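Local coordinates for beta-ketoacyl-[acyl-carrier-protein] synthase III (Pseudomonas aeruginosa, PDB 2X3E) that probably catalyses the first condensation of bacterial fatty acid synthesis, joining an acetyl group from acetyl-CoA to malonyl-ACP, at residues G220-Q225 with T308-G313; R154-D159 with Q251-I256; Y14-V19 with G54-R59; H144-D147 with S152-A155. The protein carries 1 engineered substitution. All coordinates share one frame; numbering follows the deposited sequence.

Contacts 1 and 2 lie beside the predicted catalytic residues. In contact 1 the Phe310 side chain lies about 6 Å from that of His250 and about 7 Å from that of the engineered Ala112; in contact 2 the Leu156 side chain is about 4 Å from that of Asn280. The two touch where Ala222 CB packs 4.1 Å from Ile256 CD1. Contact 4 shares Arg154 and Ala155 with contact 2, their centres 11 Å apart; both use helix 151-156, and Leu146 CD1 packs 4.0 Å from Phe157 CB. Contact 3 lies away from these sites, 26 Å from contact 1 between centres, yet reaches contact 2 through Asp159 O, 3.7 Å from Pro16 CD.

Contact 1: residues G220-Q225 with T308-G313; sequences GQAVTQ and TGFGAG
Ala222 on a helical turn and Phe310 on a strand bring the two backbones nearest, their CA atoms 6.1 Å apart. The segment 220-225 is helical throughout, while 308-311 is extended, and Phe310 points its side chain at residues 220-225; Gly309 and Gly311 flank it. With CG opposite the backbone N (chi1 160°), the phenyl ring is carried out to the helix surface. Ala222 takes one face of it: its CA stands 4.0 Å from the centroid of the Phe310 ring in a CH-pi contact, and Ala222 CB meets Phe310 CD2 at 3.5 Å. Gln225 comes in obliquely at the CD1 side, with its CB 3.4 Å from Phe310 CD1. Bent at chi2 (-90°), the Gln225 chain then runs past CE1, its amide plane 26° from the ring plane. Gln225 NE2 donates to Gln221 OE1 at 3.1 Å, nearly within its own amide plane, which fixes that amide's rotation; Gln188 gives Gln221 OE1 a second donor. In this way helix 215-237 of the thiolase fold lies on strand 304-311, itself set between strands 315-322 and 246-249, while Met226 packs on both Phe310 and Thr308 and Ile256 of helix 254-264 reaches Ala222.

Contact 2: residues R154-D159 with Q251-I256; sequences RALFGD and QANTRI
Leu156 turns its CG opposite the backbone N (chi1 179°), and this sends the isobutyl group toward the backbone at Ala252 and Asn253. Asn253 swings its amide the same way round, with chi1 at -150°, so that the end of its side chain comes closer to the leucine than its CB direction alone would suggest. The meeting is of methyl groups with oxygens. Leu156 CD1 sits 3.3 Å from Ala252 O, and the second methyl, Leu156 CD2, is 3.7 Å from the same oxygen, so the branched end straddles the carbonyl. Asn253 OD1 lies 3.6 Å from Leu156 CD1, although Asn253 was modelled in two conformers and this approach is therefore provisional. In the same conformer Asn253 OD1 accepts from Thr254 N at 2.9 Å, the donor tilted 33° from the carbonyl plane.

Ala252 O also takes a hydrogen bond from Asn280 ND2. Asn280, predicted to be catalytic, also pairs through its backbone with Leu156 and Gly158 and packs against Leu156 and Phe157. The contact thus sets Leu156, on the segment carrying helix 151-156, against the predicted ACP-binding region 251-255, just after His250, with Thr40 of helix 33-40 touching both Leu156 and Asn253 and helix 275-278 reaching Gln251 and Thr254.

Contact 3: residues Y14-V19 with G54-R59; sequences YLPEAV and GDLALR
One face of the Tyr14 ring is covered by Arg59, and Leu56 stands at its edge. Arg59 CG lies almost squarely above the ring centre, 3.9 Å from the Tyr14 centroid and only 8° off the normal, a clear CH-pi contact; beside it Arg59 CB comes down at 3.4 Å on Tyr14 CG. In the ring plane, Leu56 CD2 presses on the rim, 3.6 Å from Tyr14 CE2. The guanidinium of Arg59 offers one of its own faces to the tyrosine, with Arg59 NH1 at 3.5 Å from Tyr14 CE1, but the two planes are 40° apart, so the groups lean together rather than stack flat.

That fit depends on how the arginine folds. Its chain bends at both chi2 (-64°) and chi3, curling back over the ring. The other methyl of Leu56, CD1, meets Pro16 CD at 4.1 Å, which carries the apolar seam past the end of strand 5-14. Leu56 also packs inward on Val139 of strand 133-140, and Pro16 O accepts from His46 ND1.

Chemically, helix 53-68 is joined to this loop by dispersion and CH-pi attraction. With Tyr14 OH 4.0 Å from Arg59 NH1, too far for a hydrogen bond, the arginine acts through its CB and CG stem over the ring and its tilted guanidinium face at the CE1 side; together they cover one tyrosine face, while the arginine itself is exposed.

Contact 4: residues H144-D147 with S152-A155; sequences HTLD and STRA
Leu146 lays its two methyls over the helix backbone at Thr153 and Arg154. Leu146 CD1 rests 3.7 Å from Thr153 O and 3.8 Å from Arg154 CA, while Leu146 CD2 faces Thr153 CB at 3.9 Å; the leucine and threonine side chains lie alongside, pointing opposite ways. Next along the loop, Asp147 meets the arginine stem with its backbone: Asp147 O is 3.5 Å from Arg154 CD. The charged end of that arginine goes on to a salt bridge with Glu28 and a hydrogen bond to Pro148 O.

A water ties the polar edge together, taking a hydrogen bond from Asp147 N at 3.0 Å and giving one to Thr153 OG1 at 2.8 Å. Thr153 holds its hydroxyl between the backbone N and carbonyl carbon (chi1 55°), and OG1 is also paired with Asp150 OD1, so its orientation is set by two partners. Phe157, just after this segment, packs its CB on Leu146 CD1.

Asp147 OD1 bonded to Ala149 N makes an Asx turn in the loop leading from strand 133-140 to helix 151-156. The result is a leucine-packed, water-bridged loop in front of that helix in the thiolase-fold subunit.

Contact 1: residues G220-Q225 with T308-G313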
loop_
_atom_site.group_PDB
_atom_site.type_symbol
_atom_site.label_atom_id
_atom_site.label_comp_id
_atom_site.label_asym_id
_atom_site.label_seq_id
_atom_site.Cartn_x
_atom_site.Cartn_y
_atom_site.Cartn_z
ATOM N N GLY A 220 13.694 23.168 -3.885
ATOM C CA GLY A 220 13.720 23.969 -2.664
ATOM C C GLY A 220 12.916 23.329 -1.556
ATOM O O GLY A 220 13.355 23.270 -0.400
ATOM N N GLN A 221 11.741 22.822 -1.920
ATOM C CA GLN A 221 10.851 22.217 -0.946
ATOM C C GLN A 221 11.421 20.909 -0.403
ATOM O O GLN A 221 11.359 20.662 0.801
ATOM C CB GLN A 221 9.462 21.989 -1.542
ATOM C CG GLN A 221 8.388 21.982 -0.479
ATOM C CD GLN A 221 6.987 21.851 -1.024
ATOM O OE1 GLN A 221 6.099 21.381 -0.322
ATOM N NE2 GLN A 221 6.774 22.278 -2.267
ATOM N N ALA A 222 11.979 20.081 -1.285
ATOM C CA ALA A 222 12.587 18.819 -0.863
ATOM C C ALA A 222 13.648 19.027 0.224
ATOM O O ALA A 222 13.675 18.297 1.207
ATOM C CB ALA A 222 13.186 18.073 -2.061
ATOM N N VAL A 223 14.501 20.038 0.057
ATOM C CA VAL A 223 15.557 20.307 1.037
ATOM C C VAL A 223 14.981 20.625 2.416
ATOM O O VAL A 223 15.388 20.037 3.418
ATOM C CB VAL A 223 16.459 21.478 0.600
ATOM C CG1 VAL A 223 17.448 21.831 1.716
ATOM C CG2 VAL A 223 17.198 21.135 -0.693
ATOM N N THR A 224 14.042 21.566 2.450
ATOM C CA THR A 224 13.395 21.998 3.695
ATOM C C THR A 224 12.567 20.865 4.318
ATOM O O THR A 224 12.606 20.639 5.531
ATOM C CB THR A 224 12.482 23.225 3.428
ATOM O OG1 THR A 224 13.240 24.272 2.819
ATOM C CG2 THR A 224 11.894 23.755 4.712
ATOM N N GLN A 225 11.823 20.152 3.480
ATOM C CA GLN A 225 10.939 19.081 3.948
ATOM C C GLN A 225 11.720 18.001 4.693
ATOM O O GLN A 225 11.334 17.589 5.792
ATOM C CB GLN A 225 10.186 18.453 2.770
ATOM C CG GLN A 225 9.116 19.342 2.166
ATOM C CD GLN A 225 7.755 19.167 2.812
ATOM O OE1 GLN A 225 7.643 18.598 3.891
ATOM N NE2 GLN A 225 6.722 19.664 2.157
ATOM N N THR A 308 15.523 9.485 6.075
ATOM C CA THR A 308 14.539 10.513 5.772
ATOM C C THR A 308 14.158 10.535 4.293
ATOM O O THR A 308 14.997 10.315 3.415
ATOM C CB THR A 308 15.037 11.898 6.239
ATOM O OG1 THR A 308 13.993 12.871 6.077
ATOM C CG2 THR A 308 16.272 12.323 5.466
ATOM N N GLY A 309 12.876 10.790 4.033
ATOM C CA GLY A 309 12.356 10.851 2.677
ATOM C C GLY A 309 11.392 12.000 2.451
ATOM O O GLY A 309 10.776 12.501 3.385
ATOM N N PHE A 310 11.289 12.423 1.195
ATOM C CA PHE A 310 10.269 13.371 0.737
ATOM C C PHE A 310 9.954 12.994 -0.708
ATOM O O PHE A 310 10.859 12.643 -1.457
ATOM C CB PHE A 310 10.770 14.823 0.812
ATOM C CG PHE A 310 9.988 15.778 -0.056
ATOM C CD1 PHE A 310 8.821 16.365 0.408
ATOM C CD2 PHE A 310 10.407 16.060 -1.348
ATOM C CE1 PHE A 310 8.087 17.232 -0.397
ATOM C CE2 PHE A 310 9.685 16.926 -2.157
ATOM C CZ PHE A 310 8.517 17.513 -1.676
ATOM N N GLY A 311 8.689 13.058 -1.105
ATOM C CA GLY A 311 8.334 12.732 -2.484
ATOM C C GLY A 311 6.892 12.999 -2.854
ATOM O O GLY A 311 6.187 13.750 -2.173
ATOM N N ALA A 312 6.468 12.368 -3.942
ATOM C CA ALA A 312 5.150 12.574 -4.504
ATOM C C ALA A 312 4.061 12.306 -3.468
ATOM O O ALA A 312 4.225 11.452 -2.585
ATOM C CB ALA A 312 4.953 11.685 -5.733
ATOM N N GLY A 313 2.955 13.043 -3.594
ATOM C CA GLY A 313 1.829 12.948 -2.670
ATOM C C GLY A 313 1.196 14.303 -2.372
ATOM O O GLY A 313 0.007 14.481 -2.606
#

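Contact 2: residues R154-D159 with Q251-I256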
loop_
_atom_site.group_PDB
_atom_site.type_symbol
_atom_site.label_atom_id
_atom_site.label_comp_id
_atom_site.label_asym_id
_atom_site.label_seq_id
_atom_site.Cartn_x
_atom_site.Cartn_y
_atom_site.Cartn_z
ATOM N N ARG A 154 15.296 11.330 -17.367
ATOM C CA ARG A 154 16.155 10.204 -17.738
ATOM C C ARG A 154 17.585 10.351 -17.204
ATOM O O ARG A 154 18.247 9.354 -16.921
ATOM C CB ARG A 154 16.154 9.995 -19.250
ATOM C CG ARG A 154 14.805 9.508 -19.765
ATOM C CD ARG A 154 14.891 9.034 -21.187
ATOM N NE ARG A 154 15.767 7.871 -21.299
ATOM C CZ ARG A 154 16.333 7.454 -22.429
ATOM N NH1 ARG A 154 16.125 8.095 -23.574
ATOM N NH2 ARG A 154 17.121 6.388 -22.407
ATOM N N ALA A 155 18.046 11.592 -17.048
ATOM C CA ALA A 155 19.353 11.855 -16.438
ATOM C C ALA A 155 19.371 11.540 -14.935
ATOM O O ALA A 155 20.420 11.208 -14.387
ATOM C CB ALA A 155 19.771 13.304 -16.679
ATOM N N LEU A 156 18.216 11.629 -14.280
ATOM C CA LEU A 156 18.137 11.533 -12.821
ATOM C C LEU A 156 17.775 10.131 -12.322
ATOM O O LEU A 156 18.395 9.619 -11.383
ATOM C CB LEU A 156 17.104 12.543 -12.298
ATOM C CG LEU A 156 16.832 12.614 -10.792
ATOM C CD1 LEU A 156 18.107 12.938 -10.034
ATOM C CD2 LEU A 156 15.752 13.661 -10.508
ATOM N N PHE A 157 16.775 9.514 -12.946
ATOM C CA PHE A 157 16.143 8.323 -12.380
ATOM C C PHE A 157 16.772 6.999 -12.811
ATOM O O PHE A 157 17.118 6.800 -13.971
ATOM C CB PHE A 157 14.631 8.310 -12.669
ATOM C CG PHE A 157 13.865 9.312 -11.859
ATOM C CD1 PHE A 157 13.568 9.061 -10.531
ATOM C CD2 PHE A 157 13.462 10.516 -12.416
ATOM C CE1 PHE A 157 12.881 9.990 -9.767
ATOM C CE2 PHE A 157 12.774 11.445 -11.663
ATOM C CZ PHE A 157 12.478 11.180 -10.334
ATOM N N GLY A 158 16.896 6.099 -11.844
ATOM C CA GLY A 158 17.359 4.732 -12.089
ATOM C C GLY A 158 16.458 3.736 -11.393
ATOM O O GLY A 158 15.517 4.127 -10.694
ATOM N N ASP A 159 16.762 2.453 -11.575
ATOM C CA ASP A 159 15.956 1.349 -11.054
ATOM C C ASP A 159 16.731 0.544 -10.018
ATOM O O ASP A 159 17.964 0.514 -10.022
ATOM C CB ASP A 159 15.555 0.400 -12.191
ATOM C CG ASP A 159 14.773 1.087 -13.294
ATOM O OD1 ASP A 159 14.152 2.140 -13.037
ATOM O OD2 ASP A 159 14.765 0.555 -14.428
ATOM N N GLN A 251 17.616 9.744 -2.102
ATOM C CA GLN A 251 18.626 10.279 -3.001
ATOM C C GLN A 251 17.949 11.060 -4.136
ATOM O O GLN A 251 17.935 10.630 -5.292
ATOM C CB GLN A 251 19.503 9.140 -3.540
ATOM C CG GLN A 251 20.085 8.215 -2.440
ATOM C CD GLN A 251 21.297 8.788 -1.738
ATOM O OE1 GLN A 251 22.334 8.999 -2.362
ATOM N NE2 GLN A 251 21.180 9.030 -0.424
ATOM N N ALA A 252 17.405 12.226 -3.789
ATOM C CA ALA A 252 16.539 12.990 -4.692
ATOM C C ALA A 252 17.321 13.605 -5.850
ATOM O O ALA A 252 16.884 13.554 -7.002
ATOM C CB ALA A 252 15.794 14.068 -3.917
ATOM N N ASN A 253 18.449 14.219 -5.509
ATOM C CA ASN A 253 19.386 14.770 -6.483
ATOM C C ASN A 253 20.729 15.011 -5.790
ATOM O O ASN A 253 20.808 14.944 -4.569
ATOM C CB ASN A 253 18.831 16.076 -7.056
ATOM C CG ASN A 253 19.288 16.329 -8.470
ATOM O OD1 ASN A 253 20.219 15.689 -8.953
ATOM N ND2 ASN A 253 18.635 17.267 -9.148
ATOM N N THR A 254 21.771 15.334 -6.546
ATOM C CA THR A 254 23.073 15.564 -5.916
ATOM C C THR A 254 23.070 16.768 -4.972
ATOM O O THR A 254 23.491 16.656 -3.816
ATOM C CB THR A 254 24.183 15.713 -6.950
ATOM O OG1 THR A 254 24.399 14.447 -7.583
ATOM C CG2 THR A 254 25.481 16.167 -6.283
ATOM N N ARG A 255 22.573 17.902 -5.446
ATOM C CA ARG A 255 22.587 19.121 -4.634
ATOM C C ARG A 255 21.740 19.016 -3.365
ATOM O O ARG A 255 22.103 19.575 -2.330
ATOM C CB ARG A 255 22.135 20.328 -5.454
ATOM C CG ARG A 255 23.116 20.739 -6.538
ATOM C CD ARG A 255 23.082 22.246 -6.787
ATOM N NE ARG A 255 23.329 22.579 -8.189
ATOM C CZ ARG A 255 22.416 22.514 -9.159
ATOM N NH1 ARG A 255 21.169 22.120 -8.902
ATOM N NH2 ARG A 255 22.752 22.844 -10.402
ATOM N N ILE A 256 20.625 18.291 -3.441
ATOM C CA ILE A 256 19.686 18.214 -2.318
ATOM C C ILE A 256 20.318 17.587 -1.073
ATOM O O ILE A 256 20.057 18.025 0.052
ATOM C CB ILE A 256 18.381 17.462 -2.721
ATOM C CG1 ILE A 256 17.548 18.343 -3.657
ATOM C CG2 ILE A 256 17.550 17.092 -1.496
ATOM C CD1 ILE A 256 16.496 17.590 -4.439
#

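Contact 3: residues Y14-V19 with G54-R59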
loop_
_atom_site.group_PDB
_atom_site.type_symbol
_atom_site.label_atom_id
_atom_site.label_comp_id
_atom_site.label_asym_id
_atom_site.label_seq_id
_atom_site.Cartn_x
_atom_site.Cartn_y
_atom_site.Cartn_z
ATOM N N TYR A 14 19.521 -5.349 -4.802
ATOM C CA TYR A 14 19.791 -5.801 -6.155
ATOM C C TYR A 14 19.629 -4.644 -7.140
ATOM O O TYR A 14 18.644 -3.903 -7.091
ATOM C CB TYR A 14 18.866 -6.961 -6.537
ATOM C CG TYR A 14 19.130 -7.483 -7.932
ATOM C CD1 TYR A 14 20.236 -8.281 -8.192
ATOM C CD2 TYR A 14 18.284 -7.161 -8.996
ATOM C CE1 TYR A 14 20.500 -8.751 -9.472
ATOM C CE2 TYR A 14 18.536 -7.634 -10.285
ATOM C CZ TYR A 14 19.646 -8.429 -10.511
ATOM O OH TYR A 14 19.916 -8.909 -11.771
ATOM N N LEU A 15 20.619 -4.496 -8.013
ATOM C CA LEU A 15 20.581 -3.531 -9.100
ATOM C C LEU A 15 20.576 -4.300 -10.417
ATOM O O LEU A 15 21.337 -5.260 -10.572
ATOM C CB LEU A 15 21.812 -2.626 -9.046
ATOM C CG LEU A 15 21.941 -1.692 -7.843
ATOM C CD1 LEU A 15 23.372 -1.197 -7.714
ATOM C CD2 LEU A 15 20.966 -0.524 -7.945
ATOM N N PRO A 16 19.721 -3.888 -11.371
ATOM C CA PRO A 16 19.764 -4.551 -12.669
ATOM C C PRO A 16 21.119 -4.353 -13.343
ATOM O O PRO A 16 21.817 -3.375 -13.073
ATOM C CB PRO A 16 18.637 -3.878 -13.470
ATOM C CG PRO A 16 18.216 -2.690 -12.696
ATOM C CD PRO A 16 18.681 -2.845 -11.296
ATOM N N GLU A 17 21.477 -5.296 -14.204
ATOM C CA GLU A 17 22.799 -5.340 -14.807
ATOM C C GLU A 17 23.050 -4.162 -15.750
ATOM O O GLU A 17 24.118 -3.542 -15.705
ATOM C CB GLU A 17 22.967 -6.656 -15.560
ATOM C CG GLU A 17 24.399 -7.011 -15.873
ATOM C CD GLU A 17 24.524 -8.408 -16.438
ATOM O OE1 GLU A 17 24.398 -8.564 -17.669
ATOM O OE2 GLU A 17 24.750 -9.350 -15.649
ATOM N N ALA A 18 22.062 -3.860 -16.592
ATOM C CA ALA A 18 22.197 -2.820 -17.612
ATOM C C ALA A 18 22.377 -1.448 -16.982
ATOM O O ALA A 18 21.703 -1.104 -16.014
ATOM C CB ALA A 18 20.985 -2.821 -18.549
ATOM N N VAL A 19 23.299 -0.669 -17.538
ATOM C CA VAL A 19 23.603 0.652 -17.024
ATOM C C VAL A 19 23.473 1.670 -18.155
ATOM O O VAL A 19 23.896 1.410 -19.278
ATOM C CB VAL A 19 25.021 0.681 -16.413
ATOM C CG1 VAL A 19 25.380 2.076 -15.951
ATOM C CG2 VAL A 19 25.117 -0.291 -15.243
ATOM N N GLY A 54 8.989 -6.654 -9.261
ATOM C CA GLY A 54 8.904 -7.948 -8.581
ATOM C C GLY A 54 10.204 -8.735 -8.670
ATOM O O GLY A 54 10.685 -9.263 -7.670
ATOM N N ASP A 55 10.768 -8.797 -9.873
ATOM C CA ASP A 55 12.044 -9.472 -10.111
ATOM C C ASP A 55 13.173 -8.876 -9.257
ATOM O O ASP A 55 13.952 -9.613 -8.658
ATOM C CB ASP A 55 12.440 -9.387 -11.589
ATOM C CG ASP A 55 11.463 -10.098 -12.519
ATOM O OD1 ASP A 55 11.093 -11.264 -12.246
ATOM O OD2 ASP A 55 11.085 -9.492 -13.546
ATOM N N LEU A 56 13.261 -7.545 -9.210
ATOM C CA LEU A 56 14.316 -6.875 -8.446
ATOM C C LEU A 56 14.113 -7.095 -6.952
ATOM O O LEU A 56 15.071 -7.339 -6.204
ATOM C CB LEU A 56 14.343 -5.369 -8.732
ATOM C CG LEU A 56 14.489 -4.886 -10.180
ATOM C CD1 LEU A 56 14.784 -3.381 -10.198
ATOM C CD2 LEU A 56 15.568 -5.650 -10.938
ATOM N N ALA A 57 12.857 -7.007 -6.524
ATOM C CA ALA A 57 12.508 -7.198 -5.123
ATOM C C ALA A 57 12.860 -8.606 -4.645
ATOM O O ALA A 57 13.312 -8.791 -3.515
ATOM C CB ALA A 57 11.014 -6.910 -4.911
ATOM N N LEU A 58 12.653 -9.592 -5.510
ATOM C CA LEU A 58 12.943 -10.982 -5.181
ATOM C C LEU A 58 14.424 -11.168 -4.858
ATOM O O LEU A 58 14.770 -11.782 -3.849
ATOM C CB LEU A 58 12.524 -11.883 -6.342
ATOM C CG LEU A 58 12.635 -13.391 -6.172
ATOM C CD1 LEU A 58 11.793 -13.885 -5.002
ATOM C CD2 LEU A 58 12.208 -14.064 -7.460
ATOM N N ARG A 59 15.293 -10.607 -5.696
ATOM C CA ARG A 59 16.734 -10.716 -5.485
ATOM C C ARG A 59 17.177 -9.986 -4.218
ATOM O O ARG A 59 17.983 -10.519 -3.447
ATOM C CB ARG A 59 17.511 -10.193 -6.701
ATOM C CG ARG A 59 17.429 -11.078 -7.947
ATOM C CD ARG A 59 18.068 -12.465 -7.740
ATOM N NE ARG A 59 19.490 -12.385 -7.411
ATOM C CZ ARG A 59 20.475 -12.282 -8.304
ATOM N NH1 ARG A 59 20.215 -12.243 -9.606
ATOM N NH2 ARG A 59 21.732 -12.207 -7.890
#

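Contact 4: residues H144-D147 with S152-A155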
loop_
_atom_site.group_PDB
_atom_site.type_symbol
_atom_site.label_atom_id
_atom_site.label_comp_id
_atom_site.label_asym_id
_atom_site.label_seq_id
_atom_site.Cartn_x
_atom_site.Cartn_y
_atom_site.Cartn_z
ATOM N N HIS A 144 10.850 2.536 -16.603
ATOM C CA HIS A 144 9.738 2.085 -17.453
ATOM C C HIS A 144 8.713 3.189 -17.689
ATOM O O HIS A 144 7.965 3.134 -18.660
ATOM C CB HIS A 144 9.018 0.874 -16.850
ATOM C CG HIS A 144 9.857 -0.361 -16.791
ATOM N ND1 HIS A 144 9.832 -1.224 -15.717
ATOM C CD2 HIS A 144 10.746 -0.881 -17.671
ATOM C CE1 HIS A 144 10.668 -2.222 -15.937
ATOM N NE2 HIS A 144 11.237 -2.037 -17.115
ATOM N N THR A 145 8.695 4.186 -16.804
ATOM C CA THR A 145 7.660 5.218 -16.775
ATOM C C THR A 145 8.128 6.575 -17.314
ATOM O O THR A 145 7.358 7.534 -17.330
ATOM C CB THR A 145 7.149 5.423 -15.324
ATOM O OG1 THR A 145 8.117 6.163 -14.567
ATOM C CG2 THR A 145 6.896 4.079 -14.637
ATOM N N LEU A 146 9.379 6.663 -17.752
ATOM C CA LEU A 146 9.927 7.937 -18.207
ATOM C C LEU A 146 9.608 8.177 -19.676
ATOM O O LEU A 146 9.554 7.239 -20.473
ATOM C CB LEU A 146 11.441 7.981 -17.989
ATOM C CG LEU A 146 11.903 7.796 -16.539
ATOM C CD1 LEU A 146 13.420 7.945 -16.417
ATOM C CD2 LEU A 146 11.185 8.777 -15.596
ATOM N N ASP A 147 9.391 9.444 -20.017
ATOM C CA ASP A 147 9.281 9.867 -21.402
ATOM C C ASP A 147 10.644 9.644 -22.055
ATOM O O ASP A 147 11.636 10.198 -21.585
ATOM C CB ASP A 147 8.902 11.351 -21.455
ATOM C CG ASP A 147 8.651 11.862 -22.867
ATOM O OD1 ASP A 147 9.075 11.227 -23.859
ATOM O OD2 ASP A 147 8.019 12.930 -22.977
ATOM N N SER A 152 15.826 15.496 -18.703
ATOM C CA SER A 152 15.909 15.811 -17.266
ATOM C C SER A 152 15.602 14.616 -16.366
ATOM O O SER A 152 16.362 14.328 -15.434
ATOM C CB SER A 152 14.973 16.968 -16.898
ATOM O OG SER A 152 15.380 18.164 -17.528
ATOM N N THR A 153 14.488 13.933 -16.617
ATOM C CA THR A 153 14.116 12.780 -15.796
ATOM C C THR A 153 14.977 11.555 -16.097
ATOM O O THR A 153 15.348 10.820 -15.184
ATOM C CB THR A 153 12.620 12.394 -15.927
ATOM O OG1 THR A 153 12.286 12.186 -17.304
ATOM C CG2 THR A 153 11.729 13.478 -15.333
ATOM N N ARG A 154 15.296 11.330 -17.367
ATOM C CA ARG A 154 16.155 10.204 -17.738
ATOM C C ARG A 154 17.585 10.351 -17.204
ATOM O O ARG A 154 18.247 9.354 -16.921
ATOM C CB ARG A 154 16.154 9.995 -19.250
ATOM C CG ARG A 154 14.805 9.508 -19.765
ATOM C CD ARG A 154 14.891 9.034 -21.187
ATOM N NE ARG A 154 15.767 7.871 -21.299
ATOM C CZ ARG A 154 16.333 7.454 -22.429
ATOM N NH1 ARG A 154 16.125 8.095 -23.574
ATOM N NH2 ARG A 154 17.121 6.388 -22.407
ATOM N N ALA A 155 18.046 11.592 -17.048
ATOM C CA ALA A 155 19.353 11.855 -16.438
ATOM C C ALA A 155 19.371 11.540 -14.935
ATOM O O ALA A 155 20.420 11.208 -14.387
ATOM C CB ALA A 155 19.771 13.304 -16.679
HETATM O O HOH W 1 9.644 11.313 -17.721
#